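PDB 3FFR: phosphoserine aminotransferase SerC from Cytophaga hutchinsonii ATCC 33406, which probably catalyses the pyridoxal-phosphate-dependent, reversible transfer of an amino group between phosphoserine and 2-oxoglutarate in the pathway of serine biosynthesis. Local coordinates for residues S170-Y174 with S299-I303; K274-I278 with V350-V354; I152-R156 with F177-D183; N4-P10 with D322-G326; T25-I31 with A246-F250. All coordinates share one frame. Where two conformers were deposited one is given. Residue numbers count along the deposited sequence, not the author numbering.

Contact 1: S170-Y174 with S299-I303; sequences SSLPY and SMTTI
Neither backbone is regular where this loop of the large, seven-stranded-sheet domain meets the smaller domain, except that strand 302-307 starts at Thr302. Residues 170-174 have a cis peptide bond before Pro173 and a backbone bond from Tyr174 N to Ser171 O (2.8 Å). The CA atoms of Ser171 and Thr301 lie 5.9 Å apart. Thr301, chi1 p (56°), donates from OG1 to Ser170 O at 2.8 Å, the single hydrogen bond across. Ser299, chi1 t, folds its OG back to accept from Thr301 N (3.1 Å) and Thr302 N (3.0 Å), an ST turn within an ST motif. Tyr174, chi1 t and chi2 71°, turns one face of its ring to Met300 (selenomethionine; chi1 m, chi2 m, chi3 t): Met300 CB sits 4.2 Å from the ring centroid, 23° off the normal, a CH-pi contact. Tyr174 OH bonds to Glu272. One bond to a main-chain carbonyl thus fixes Thr301 against the loop and the Tyr174-Met300 contact is apolar, while Ser170 OG, Ser171 OG and Thr302 OG1 bond to Thr141, His138 and Asn139.

Contact 2: K274-I278 with V350-V354; sequences KAALI and VHKLV
Val350, Leu277 and Ile278 carry most of the surface buried where two helices run side by side. The segments, both regular alpha helix, have axes 9.7 Å apart at closest approach and N-to-C directions only 6° apart, hence nearly parallel. CA pairs fix the register: Lys274-Val350 6.4 Å, Leu277-His351 7.2 Å and Ile278-Val354 6.3 Å. Val350 (chi1 t) is the centre: its CG1 lies 3.7 Å from Ile278 CG1 and 4.2 Å from Leu277 CD1, and its CG2 touches Lys274 CD at 3.6 Å. Leu277 (chi1 m, chi2 t) extends over the neighbouring backbone, CD1 reaching His351 CA at 4.1 Å. Ile278 (chi1 m, chi2 t) leaves sideways yet brings CG1 to 3.9 Å from Val354 CG2, one turn beyond Val350. With no hydrogen bond between the segments, this is apolar helix-helix packing. Lys274 contributes its aliphatic chain, while NZ leads away to bond with His345 O. Behind these helices lies the five-stranded sheet: Ala275 and Ile278 of helix 264-284 pack on Ile303 of strand 302-307, and Leu353 of helix 347-360 packs on Met323 and Val325 of strand 323-327.

Contact 3: I152-R156 with F177-D183; sequences INTFR and FDWTKID
Two type I turns face each other, Ile152 to Phe155 and Asp178 to Lys181, with Asn153 and Lys181 CA atoms 5.7 Å apart. Phe177, chi1 m, opens the second segment by offering its ring edge to Ile152: CE1 stands 3.7 Å from Ile152 CD1. Asp178, chi1 t, makes an Asx turn, its OD1 accepting from Thr180 N (2.9 Å) and Thr180 OG1 (2.7 Å). Its backbone N donates to water 2 (2.9 Å), which in turn donates to Asn153 OD1 (2.8 Å). Trp179 points away, its ring edge-to-face with that of Tyr62. The contact joins successive connections of the large domain's mixed seven-stranded sheet: the loop holding 152-156 leads into strand 163-167, and the loop holding 177-183 leads on to the parallel neighbour 184-188. Lys181 (chi1 m, chi2 t) passes Asn153, CD 3.5 Å from Asn153 CG, before its end leads away, and its carbonyl O receives a bond from water 1 (2.8 Å). That water also donates to Ile152 O (2.7 Å) and accepts weakly from Arg156 N (2.8 Å). Ile182, chi1 p, starts away but still brings CG2 to 3.4 Å from Ile152 CG2. Asp183, chi1 m, ends the segment in a salt bridge to Arg156 (chi1 t, chi2 p, chi3 p), OD2 to Arg156 NH2 2.6 Å, whose hydrogen bond is weak at 123°; Asp183 OD1 pairs with Arg207, and Arg156 NH1 bonds to Ala162 O and Asn159 O.

Contact 4: N4-P10 with D322-G326; sequences NKIYFTP and DMAVG
An edge strand from the N-terminus completes the mixed five-stranded sheet: strand 6-8 lies parallel to strand 323-327, their short axes 4.7 Å apart and crossing at -18°. Ile6 pairs with Met323, Tyr7 with Ala324 and Phe8 with Val325, at CA separations of 4.6, 5.0 and 4.7 Å. The ladder has three bonds: Ile6 N to Asp322 O 2.8 Å, Ala324 N to Ile6 O 2.9 Å and Phe8 N to Ala324 O 2.8 Å. Ile6 thus bonds to both neighbours of Met323 and Ala324 to both neighbours of Tyr7, a parallel ladder that stops at Phe8 N. Ile6, Phe8, Met323 and Val325 share the face covered by helix 347-360. There Phe8 (chi1 m, chi2 -90°) brings CE2 to 4.0 Å from SE of Met323, a selenomethionine (chi1 m, chi2 t, chi3 m), in an oblique Met-aromatic contact. Tyr7 and Ala324 occupy the other face, where Lys5 CD touches Ala324 CB at 3.8 Å. Gly326 leaves room for Pro10, whose CD is 4.4 Å from its CA. Lys5 O accepts from Lys30 NZ of the second subunit. An N-terminal strand on the small domain's sheet is consistent with the fold-type I architecture of PLP-dependent aminotransferases.

Contact 5: T25-I31 with A246-F250; sequences TALDEKI and AMNIF
Apolar packing joins the end of helix 19-28 to the first turn of helix 246-262 near the subunit interface of this probable fold-type I aminotransferase. The N-terminal helix closes in a Schellman motif: Lys30 has positive phi (59/40), with bonds from Ile31 N to Ala26 O (3.0 Å) and Lys30 N to Leu27 O (3.2 Å). After this C-terminal cap Ile31 points toward the second helix, its CA 6.7 Å from that of Met247. No hydrogen bond crosses between the segments. Phe250 (chi1 t, chi2 82°) has the most surface covered: Ala26 CB is 3.8 Å from its CE2, and Thr25 CG2 meets the ring edge 4.0 Å from CZ. Met247, a selenomethionine with chi1, chi2 and chi3 all m, curls back so that CE reaches Ala26 CB at 3.8 Å and Leu27 CD2 at 4.3 Å. Helix 39-55 borders the same cluster, Val44 touching Phe250. Asp28 and Lys30, outside this packing, form salt bridges with Arg20 and Glu14, respectively, of the second subunit. Ile31, chi1 m and chi2 m, sets CG1 over the Phe250 face, 3.9 Å from the ring centroid and 21° off its normal, a CH-pi contact with Phe250 CD1 3.7 Å from that CG1.

Contacts 1, 2 and 4 form a continuous group around the five-stranded sheet. Contact 2, its helical cover, has its centre 13 Å from that of contact 4 and 15 Å from that of contact 1; Leu353 packs on Met323 and Phe8, Ile303 on Ile278, and Thr302 on Pro10. Contact 3 belongs to the seven-stranded sheet, its centre 34 Å from that of contact 4, and meets contact 1 through Leu172 and Phe177. Contact 5 stands apart. Along the chain, contact 4 spans contacts 1, 3 and 5, while contact 2 crosses contacts 1 and 4 and follows 3 and 5. Contacts 4 and 5 both reach the second subunit: Lys30 of one chain bonds to Lys5 O of the other.

Contact 1: S170-Y174 with S299-I303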
# COMPACT_ATOMS: atom_id res chain seq x y z
N SER A 170 -8.32 -15.31 -1.64
CA SER A 170 -8.87 -15.90 -0.41
C SER A 170 -8.65 -17.39 -0.32
O SER A 170 -9.33 -18.11 0.44
CB SER A 170 -10.34 -15.53 -0.24
OG SER A 170 -11.10 -15.98 -1.36
N SER A 171 -7.68 -17.89 -1.08
CA SER A 171 -7.38 -19.33 -1.05
C SER A 171 -5.91 -19.75 -1.03
O SER A 171 -5.56 -20.73 -0.38
CB SER A 171 -8.09 -20.04 -2.20
OG SER A 171 -7.70 -19.49 -3.44
N LEU A 172 -5.04 -19.08 -1.80
CA LEU A 172 -3.62 -19.45 -1.83
C LEU A 172 -3.12 -19.42 -0.38
O LEU A 172 -3.41 -18.47 0.34
CB LEU A 172 -2.83 -18.48 -2.75
CG LEU A 172 -1.46 -18.89 -3.27
CD1 LEU A 172 -1.57 -20.09 -4.20
CD2 LEU A 172 -0.78 -17.72 -4.01
N PRO A 173 -2.31 -20.42 0.04
CA PRO A 173 -1.72 -21.51 -0.72
C PRO A 173 -2.43 -22.85 -0.83
O PRO A 173 -1.77 -23.87 -1.07
CB PRO A 173 -0.40 -21.71 0.03
CG PRO A 173 -0.76 -21.46 1.49
CD PRO A 173 -1.83 -20.39 1.43
N TYR A 174 -3.75 -22.87 -0.68
CA TYR A 174 -4.53 -24.12 -0.80
C TYR A 174 -4.49 -24.74 -2.23
O TYR A 174 -4.06 -25.89 -2.40
CB TYR A 174 -5.95 -23.97 -0.29
CG TYR A 174 -6.64 -25.29 -0.40
CD1 TYR A 174 -6.29 -26.35 0.44
CD2 TYR A 174 -7.61 -25.51 -1.38
CE1 TYR A 174 -6.91 -27.61 0.29
CE2 TYR A 174 -8.22 -26.74 -1.53
CZ TYR A 174 -7.88 -27.80 -0.70
OH TYR A 174 -8.53 -29.03 -0.89
N SER A 299 -16.03 -23.96 -1.39
CA SER A 299 -14.70 -23.53 -0.95
C SER A 299 -14.20 -24.25 0.28
O SER A 299 -14.96 -24.48 1.22
CB SER A 299 -14.71 -22.03 -0.62
OG SER A 299 -13.43 -21.60 -0.14
N MSE A 300 -12.94 -24.64 0.25
CA MSE A 300 -12.29 -25.25 1.42
C MSE A 300 -11.76 -24.20 2.43
O MSE A 300 -11.49 -24.52 3.60
CB MSE A 300 -11.12 -26.15 0.97
CG MSE A 300 -11.46 -27.31 0.12
SE MSE A 300 -12.17 -28.73 1.34
CE MSE A 300 -12.24 -30.16 0.02
N THR A 301 -11.61 -22.94 1.99
CA THR A 301 -11.01 -21.85 2.79
C THR A 301 -11.96 -20.81 3.34
O THR A 301 -11.70 -20.18 4.38
CB THR A 301 -9.86 -21.15 2.01
OG1 THR A 301 -10.34 -20.67 0.74
CG2 THR A 301 -8.72 -22.13 1.78
N THR A 302 -13.06 -20.61 2.63
CA THR A 302 -14.10 -19.69 3.09
C THR A 302 -15.44 -20.42 2.92
O THR A 302 -16.04 -20.42 1.84
CB THR A 302 -14.10 -18.37 2.33
OG1 THR A 302 -14.42 -18.61 0.96
CG2 THR A 302 -12.73 -17.65 2.43
N ILE A 303 -15.87 -21.05 4.01
CA ILE A 303 -17.07 -21.91 4.01
C ILE A 303 -18.33 -21.10 4.28
O ILE A 303 -18.49 -20.51 5.34
CB ILE A 303 -16.91 -23.08 5.01
CG1 ILE A 303 -15.64 -23.89 4.66
CG2 ILE A 303 -18.14 -23.99 5.07
CD1 ILE A 303 -15.22 -24.95 5.71

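Contact 2: K274-I278 with V350-V354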
# COMPACT_ATOMS: atom_id res chain seq x y z
N LYS A 274 -9.82 -29.48 8.89
CA LYS A 274 -10.69 -28.47 9.50
C LYS A 274 -12.00 -28.30 8.74
O LYS A 274 -13.07 -28.20 9.34
CB LYS A 274 -10.00 -27.10 9.60
CG LYS A 274 -8.94 -27.05 10.68
CD LYS A 274 -8.23 -25.73 10.69
CE LYS A 274 -7.15 -25.65 9.63
NZ LYS A 274 -6.80 -24.22 9.27
N ALA A 275 -11.90 -28.31 7.42
CA ALA A 275 -13.10 -28.16 6.58
C ALA A 275 -14.06 -29.33 6.83
O ALA A 275 -15.28 -29.17 6.91
CB ALA A 275 -12.72 -28.07 5.07
N ALA A 276 -13.47 -30.51 7.00
CA ALA A 276 -14.26 -31.72 7.21
C ALA A 276 -15.04 -31.64 8.53
O ALA A 276 -16.20 -32.07 8.63
CB ALA A 276 -13.37 -32.97 7.13
N LEU A 277 -14.40 -31.09 9.54
CA LEU A 277 -15.06 -30.93 10.86
C LEU A 277 -16.29 -30.04 10.73
O LEU A 277 -17.38 -30.36 11.23
CB LEU A 277 -14.13 -30.28 11.90
CG LEU A 277 -13.07 -31.10 12.59
CD1 LEU A 277 -12.35 -30.21 13.62
CD2 LEU A 277 -13.73 -32.32 13.29
N ILE A 278 -16.09 -28.93 10.03
CA ILE A 278 -17.13 -27.93 9.83
C ILE A 278 -18.26 -28.48 8.97
O ILE A 278 -19.45 -28.37 9.31
CB ILE A 278 -16.57 -26.59 9.20
CG1 ILE A 278 -15.58 -25.91 10.15
CG2 ILE A 278 -17.73 -25.65 8.77
CD1 ILE A 278 -14.72 -24.79 9.47
N VAL A 350 -10.87 -24.72 15.56
CA VAL A 350 -12.03 -25.10 14.74
C VAL A 350 -12.90 -26.10 15.51
O VAL A 350 -14.13 -26.03 15.50
CB VAL A 350 -11.63 -25.62 13.34
CG1 VAL A 350 -12.82 -26.20 12.61
CG2 VAL A 350 -11.03 -24.46 12.51
N HIS A 351 -12.23 -27.00 16.21
CA HIS A 351 -12.92 -27.98 17.03
C HIS A 351 -13.76 -27.26 18.07
O HIS A 351 -14.90 -27.64 18.33
CB HIS A 351 -11.94 -28.93 17.70
CG HIS A 351 -12.61 -30.09 18.38
ND1 HIS A 351 -13.05 -30.03 19.68
CD2 HIS A 351 -12.94 -31.32 17.92
CE1 HIS A 351 -13.61 -31.18 20.01
NE2 HIS A 351 -13.57 -31.98 18.95
N LYS A 352 -13.18 -26.24 18.68
CA LYS A 352 -13.90 -25.46 19.70
C LYS A 352 -15.08 -24.75 19.09
O LYS A 352 -16.18 -24.73 19.65
CB LYS A 352 -13.01 -24.46 20.42
CG LYS A 352 -13.77 -23.61 21.46
CD LYS A 352 -12.86 -22.55 22.10
CE LYS A 352 -13.59 -21.68 23.16
NZ LYS A 352 -12.74 -20.58 23.72
N LEU A 353 -14.87 -24.20 17.90
CA LEU A 353 -15.95 -23.51 17.19
C LEU A 353 -17.12 -24.47 16.90
O LEU A 353 -18.28 -24.17 17.20
CB LEU A 353 -15.47 -22.89 15.86
CG LEU A 353 -16.57 -22.23 15.02
CD1 LEU A 353 -17.17 -20.98 15.64
CD2 LEU A 353 -15.96 -21.88 13.61
N VAL A 354 -16.79 -25.63 16.33
CA VAL A 354 -17.83 -26.59 15.92
C VAL A 354 -18.57 -27.13 17.15
O VAL A 354 -19.80 -27.27 17.16
CB VAL A 354 -17.26 -27.72 15.04
CG1 VAL A 354 -18.30 -28.84 14.81
CG2 VAL A 354 -16.80 -27.13 13.68

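Contact 3: I152-R156 with F177-D183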
# COMPACT_ATOMS: atom_id res chain seq x y z
N ILE A 152 -9.93 -24.95 -13.81
CA ILE A 152 -9.08 -23.84 -14.28
C ILE A 152 -8.25 -24.30 -15.50
O ILE A 152 -8.06 -23.57 -16.48
CB ILE A 152 -8.13 -23.36 -13.15
CG1 ILE A 152 -9.01 -22.61 -12.12
CG2 ILE A 152 -6.97 -22.44 -13.70
CD1 ILE A 152 -8.37 -21.98 -10.97
N ASN A 153 -7.78 -25.53 -15.40
CA ASN A 153 -6.89 -26.10 -16.40
C ASN A 153 -7.52 -26.29 -17.77
O ASN A 153 -6.81 -26.55 -18.74
CB ASN A 153 -6.30 -27.45 -15.93
CG ASN A 153 -5.23 -27.28 -14.87
OD1 ASN A 153 -4.75 -26.18 -14.62
ND2 ASN A 153 -4.85 -28.40 -14.24
N THR A 154 -8.83 -26.18 -17.82
CA THR A 154 -9.55 -26.39 -19.08
C THR A 154 -9.53 -25.16 -19.97
O THR A 154 -9.87 -25.23 -21.15
CB THR A 154 -11.03 -26.77 -18.90
OG1 THR A 154 -11.75 -25.69 -18.30
CG2 THR A 154 -11.16 -28.04 -18.07
N PHE A 155 -9.13 -24.04 -19.42
CA PHE A 155 -9.17 -22.77 -20.18
C PHE A 155 -8.06 -22.55 -21.19
O PHE A 155 -8.27 -21.91 -22.22
CB PHE A 155 -9.31 -21.57 -19.25
CG PHE A 155 -10.72 -21.39 -18.73
CD1 PHE A 155 -11.16 -22.10 -17.63
CD2 PHE A 155 -11.61 -20.56 -19.38
CE1 PHE A 155 -12.45 -21.97 -17.18
CE2 PHE A 155 -12.92 -20.43 -18.93
CZ PHE A 155 -13.34 -21.14 -17.83
N ARG A 156 -6.90 -23.13 -20.94
CA ARG A 156 -5.76 -22.91 -21.81
C ARG A 156 -6.04 -23.22 -23.25
O ARG A 156 -5.67 -22.47 -24.15
CB ARG A 156 -4.51 -23.70 -21.43
CG ARG A 156 -3.56 -23.65 -22.62
CD ARG A 156 -3.64 -22.22 -23.20
NE ARG A 156 -3.03 -21.33 -22.24
CZ ARG A 156 -3.29 -20.04 -22.05
NH1 ARG A 156 -4.21 -19.35 -22.70
NH2 ARG A 156 -2.59 -19.44 -21.11
N PHE A 177 -1.56 -25.07 -8.22
CA PHE A 177 -1.66 -24.79 -9.65
C PHE A 177 -0.67 -25.54 -10.51
O PHE A 177 0.42 -25.91 -10.08
CB PHE A 177 -1.54 -23.27 -9.95
CG PHE A 177 -2.68 -22.47 -9.36
CD1 PHE A 177 -3.95 -22.50 -9.97
CD2 PHE A 177 -2.53 -21.77 -8.20
CE1 PHE A 177 -5.02 -21.84 -9.42
CE2 PHE A 177 -3.60 -21.08 -7.64
CZ PHE A 177 -4.85 -21.13 -8.26
N ASP A 178 -1.13 -25.80 -11.72
CA ASP A 178 -0.26 -26.27 -12.79
C ASP A 178 0.13 -24.98 -13.50
O ASP A 178 -0.67 -24.36 -14.22
CB ASP A 178 -1.00 -27.19 -13.75
CG ASP A 178 -0.12 -27.63 -14.90
OD1 ASP A 178 0.87 -26.97 -15.25
OD2 ASP A 178 -0.49 -28.66 -15.50
N TRP A 179 1.37 -24.56 -13.27
CA TRP A 179 1.84 -23.26 -13.74
C TRP A 179 2.00 -23.21 -15.24
O TRP A 179 2.19 -22.14 -15.80
CB TRP A 179 3.16 -22.89 -13.05
CG TRP A 179 3.01 -22.85 -11.55
CD1 TRP A 179 3.53 -23.74 -10.65
CD2 TRP A 179 2.25 -21.92 -10.79
NE1 TRP A 179 3.16 -23.42 -9.39
CE2 TRP A 179 2.37 -22.29 -9.44
CE3 TRP A 179 1.49 -20.79 -11.11
CZ2 TRP A 179 1.75 -21.59 -8.42
CZ3 TRP A 179 0.91 -20.08 -10.09
CH2 TRP A 179 1.04 -20.49 -8.76
N THR A 180 1.90 -24.35 -15.90
CA THR A 180 2.02 -24.36 -17.35
C THR A 180 0.69 -24.10 -18.03
O THR A 180 0.66 -23.76 -19.21
CB THR A 180 2.56 -25.70 -17.90
OG1 THR A 180 1.55 -26.71 -17.83
CG2 THR A 180 3.85 -26.13 -17.17
N LYS A 181 -0.40 -24.21 -17.26
CA LYS A 181 -1.74 -24.05 -17.83
C LYS A 181 -2.39 -22.70 -17.58
O LYS A 181 -3.45 -22.40 -18.11
CB LYS A 181 -2.64 -25.19 -17.38
CG LYS A 181 -2.16 -26.51 -17.93
CD LYS A 181 -3.07 -27.65 -17.54
CE LYS A 181 -2.43 -28.96 -17.96
NZ LYS A 181 -1.98 -28.92 -19.39
N ILE A 182 -1.70 -21.86 -16.80
CA ILE A 182 -2.13 -20.50 -16.55
C ILE A 182 -0.91 -19.60 -16.75
O ILE A 182 0.17 -20.09 -17.11
CB ILE A 182 -2.75 -20.31 -15.16
CG1 ILE A 182 -1.71 -20.60 -14.05
CG2 ILE A 182 -4.05 -21.15 -15.00
CD1 ILE A 182 -2.20 -20.28 -12.65
N ASP A 183 -1.09 -18.31 -16.57
CA ASP A 183 0.00 -17.36 -16.76
C ASP A 183 0.30 -16.49 -15.54
O ASP A 183 1.37 -15.89 -15.44
CB ASP A 183 -0.31 -16.48 -17.97
CG ASP A 183 -0.47 -17.31 -19.26
OD1 ASP A 183 0.58 -17.79 -19.79
OD2 ASP A 183 -1.64 -17.44 -19.74
O HOH W 1 -6.03 -23.35 -18.29
O HOH W 2 -3.34 -24.46 -12.98

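Contact 4: N4-P10 with D322-G326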
# COMPACT_ATOMS: atom_id res chain seq x y z
N ASN A 4 -9.16 -11.06 23.08
CA ASN A 4 -8.93 -12.49 23.12
C ASN A 4 -9.82 -13.30 22.17
O ASN A 4 -9.76 -14.52 22.14
CB ASN A 4 -9.13 -12.98 24.55
CG ASN A 4 -8.07 -12.43 25.48
OD1 ASN A 4 -6.91 -12.26 25.07
ND2 ASN A 4 -8.45 -12.12 26.71
N LYS A 5 -10.63 -12.59 21.42
CA LYS A 5 -11.56 -13.21 20.50
C LYS A 5 -10.82 -13.78 19.28
O LYS A 5 -9.91 -13.14 18.73
CB LYS A 5 -12.59 -12.17 20.06
CG LYS A 5 -13.72 -12.73 19.27
CD LYS A 5 -14.48 -11.63 18.58
CE LYS A 5 -15.48 -11.00 19.48
NZ LYS A 5 -15.95 -9.72 18.87
N ILE A 6 -11.22 -14.98 18.89
CA ILE A 6 -10.68 -15.64 17.69
C ILE A 6 -11.66 -15.37 16.55
O ILE A 6 -12.85 -15.69 16.64
CB ILE A 6 -10.47 -17.15 17.92
CG1 ILE A 6 -9.58 -17.35 19.16
CG2 ILE A 6 -9.90 -17.85 16.65
CD1 ILE A 6 -8.23 -16.64 19.10
N TYR A 7 -11.12 -14.80 15.47
CA TYR A 7 -11.94 -14.38 14.34
C TYR A 7 -11.88 -15.34 13.16
O TYR A 7 -10.85 -15.46 12.52
CB TYR A 7 -11.45 -12.98 13.88
CG TYR A 7 -11.70 -11.84 14.83
CD1 TYR A 7 -10.94 -11.69 15.98
CD2 TYR A 7 -12.66 -10.89 14.55
CE1 TYR A 7 -11.15 -10.64 16.84
CE2 TYR A 7 -12.88 -9.84 15.40
CZ TYR A 7 -12.13 -9.72 16.54
OH TYR A 7 -12.36 -8.65 17.38
N PHE A 8 -13.01 -15.99 12.88
CA PHE A 8 -13.12 -16.85 11.71
C PHE A 8 -13.77 -16.05 10.59
O PHE A 8 -14.68 -16.52 9.89
CB PHE A 8 -13.95 -18.10 12.04
CG PHE A 8 -13.34 -18.96 13.13
CD1 PHE A 8 -12.44 -19.97 12.82
CD2 PHE A 8 -13.67 -18.74 14.45
CE1 PHE A 8 -11.90 -20.77 13.80
CE2 PHE A 8 -13.13 -19.52 15.45
CZ PHE A 8 -12.23 -20.55 15.13
N THR A 9 -13.26 -14.84 10.40
CA THR A 9 -13.74 -13.90 9.39
C THR A 9 -12.86 -13.99 8.11
O THR A 9 -11.66 -14.24 8.19
CB THR A 9 -13.76 -12.47 9.93
OG1 THR A 9 -12.47 -12.24 10.50
CG2 THR A 9 -14.83 -12.31 11.00
N PRO A 10 -13.46 -13.81 6.94
CA PRO A 10 -12.72 -14.13 5.70
C PRO A 10 -11.83 -13.09 5.09
O PRO A 10 -11.69 -13.04 3.87
CB PRO A 10 -13.84 -14.54 4.73
CG PRO A 10 -14.98 -13.69 5.16
CD PRO A 10 -14.91 -13.69 6.68
N ASP A 322 -15.27 -16.38 23.19
CA ASP A 322 -14.14 -15.74 22.50
C ASP A 322 -13.92 -16.21 21.06
O ASP A 322 -12.80 -16.56 20.65
CB ASP A 322 -12.86 -15.94 23.29
CG ASP A 322 -12.70 -14.90 24.38
OD1 ASP A 322 -13.09 -13.72 24.16
OD2 ASP A 322 -12.15 -15.27 25.43
N MSE A 323 -15.02 -16.22 20.33
CA MSE A 323 -15.00 -16.55 18.90
C MSE A 323 -16.02 -15.72 18.14
O MSE A 323 -16.99 -15.21 18.70
CB MSE A 323 -15.29 -18.03 18.66
CG MSE A 323 -14.25 -18.96 19.29
SE MSE A 323 -14.58 -20.83 18.96
CE MSE A 323 -16.16 -21.05 20.08
N ALA A 324 -15.75 -15.56 16.85
CA ALA A 324 -16.69 -14.88 15.94
C ALA A 324 -16.54 -15.45 14.53
O ALA A 324 -15.46 -15.86 14.14
CB ALA A 324 -16.46 -13.37 15.91
N VAL A 325 -17.65 -15.51 13.82
CA VAL A 325 -17.69 -15.93 12.41
C VAL A 325 -18.12 -14.72 11.58
O VAL A 325 -18.65 -13.74 12.10
CB VAL A 325 -18.64 -17.12 12.17
CG1 VAL A 325 -18.23 -18.28 13.06
CG2 VAL A 325 -20.10 -16.74 12.38
N GLY A 326 -17.88 -14.80 10.29
CA GLY A 326 -18.33 -13.74 9.42
C GLY A 326 -19.79 -13.88 9.08
O GLY A 326 -20.36 -14.97 9.07
O HOH W 3 -11.79 -10.48 24.35

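Contact 5: T25-I31 with A246-F250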
# COMPACT_ATOMS: atom_id res chain seq x y z
N THR A 25 10.32 -8.87 16.56
CA THR A 25 11.62 -8.91 15.90
C THR A 25 11.79 -7.72 14.95
O THR A 25 12.85 -7.09 14.88
CB THR A 25 11.83 -10.21 15.13
OG1 THR A 25 11.73 -11.32 16.03
CG2 THR A 25 13.19 -10.25 14.48
N ALA A 26 10.73 -7.42 14.20
CA ALA A 26 10.74 -6.27 13.25
C ALA A 26 11.06 -4.98 13.96
O ALA A 26 11.82 -4.14 13.48
CB ALA A 26 9.37 -6.15 12.48
N LEU A 27 10.46 -4.83 15.13
CA LEU A 27 10.66 -3.59 15.88
C LEU A 27 12.09 -3.56 16.40
O LEU A 27 12.79 -2.53 16.32
CB LEU A 27 9.69 -3.50 17.05
CG LEU A 27 8.22 -3.33 16.67
CD1 LEU A 27 7.32 -3.54 17.90
CD2 LEU A 27 7.95 -1.97 15.95
N ASP A 28 12.53 -4.69 16.92
CA ASP A 28 13.87 -4.80 17.50
C ASP A 28 14.97 -4.54 16.51
O ASP A 28 16.00 -3.89 16.84
CB ASP A 28 14.11 -6.19 18.11
CG ASP A 28 13.44 -6.36 19.46
OD1 ASP A 28 13.03 -5.36 20.04
OD2 ASP A 28 13.38 -7.50 19.95
N GLU A 29 14.75 -5.02 15.29
CA GLU A 29 15.74 -4.89 14.20
C GLU A 29 15.62 -3.60 13.42
O GLU A 29 16.42 -3.34 12.52
CB GLU A 29 15.66 -6.04 13.21
CG GLU A 29 16.01 -7.40 13.89
CD GLU A 29 16.11 -8.58 12.94
OE1 GLU A 29 15.96 -8.43 11.71
OE2 GLU A 29 16.34 -9.71 13.44
N LYS A 30 14.62 -2.81 13.77
CA LYS A 30 14.35 -1.53 13.09
C LYS A 30 14.08 -1.69 11.59
O LYS A 30 14.48 -0.88 10.77
CB LYS A 30 15.46 -0.49 13.37
CG LYS A 30 15.45 -0.07 14.84
CD LYS A 30 16.34 1.14 15.07
CE LYS A 30 16.14 1.73 16.47
NZ LYS A 30 16.92 2.97 16.71
N ILE A 31 13.34 -2.74 11.27
CA ILE A 31 12.99 -3.03 9.89
C ILE A 31 12.23 -1.86 9.26
O ILE A 31 12.33 -1.62 8.07
CB ILE A 31 12.13 -4.36 9.79
CG1 ILE A 31 12.95 -5.57 10.22
CG2 ILE A 31 11.57 -4.54 8.34
CD1 ILE A 31 14.16 -5.85 9.35
N ALA A 246 7.57 -2.49 3.91
CA ALA A 246 8.65 -3.36 4.39
C ALA A 246 8.23 -4.24 5.55
O ALA A 246 8.70 -5.38 5.70
CB ALA A 246 9.90 -2.51 4.76
N MSE A 247 7.36 -3.71 6.40
CA MSE A 247 6.92 -4.47 7.57
C MSE A 247 6.27 -5.76 7.09
O MSE A 247 6.58 -6.88 7.57
CB MSE A 247 5.97 -3.69 8.50
CG MSE A 247 6.54 -2.37 8.99
SE MSE A 247 8.15 -2.59 10.09
CE MSE A 247 7.39 -2.94 11.77
N ASN A 248 5.35 -5.62 6.13
CA ASN A 248 4.67 -6.80 5.60
C ASN A 248 5.56 -7.69 4.76
O ASN A 248 5.38 -8.90 4.73
CB ASN A 248 3.36 -6.50 4.86
CG ASN A 248 2.15 -6.58 5.75
OD1 ASN A 248 2.25 -6.89 6.95
ND2 ASN A 248 0.97 -6.29 5.17
N ILE A 249 6.49 -7.11 4.02
CA ILE A 249 7.43 -7.95 3.24
C ILE A 249 8.26 -8.79 4.23
O ILE A 249 8.52 -9.98 4.03
CB ILE A 249 8.32 -7.10 2.29
CG1 ILE A 249 7.42 -6.49 1.19
CG2 ILE A 249 9.41 -7.97 1.63
CD1 ILE A 249 8.12 -5.42 0.28
N PHE A 250 8.63 -8.15 5.34
CA PHE A 250 9.37 -8.84 6.40
C PHE A 250 8.54 -9.96 7.00
O PHE A 250 8.96 -11.13 7.11
CB PHE A 250 9.75 -7.86 7.52
CG PHE A 250 10.50 -8.48 8.66
CD1 PHE A 250 11.88 -8.69 8.57
CD2 PHE A 250 9.86 -8.81 9.83
CE1 PHE A 250 12.59 -9.23 9.62
CE2 PHE A 250 10.57 -9.37 10.89
CZ PHE A 250 11.93 -9.57 10.77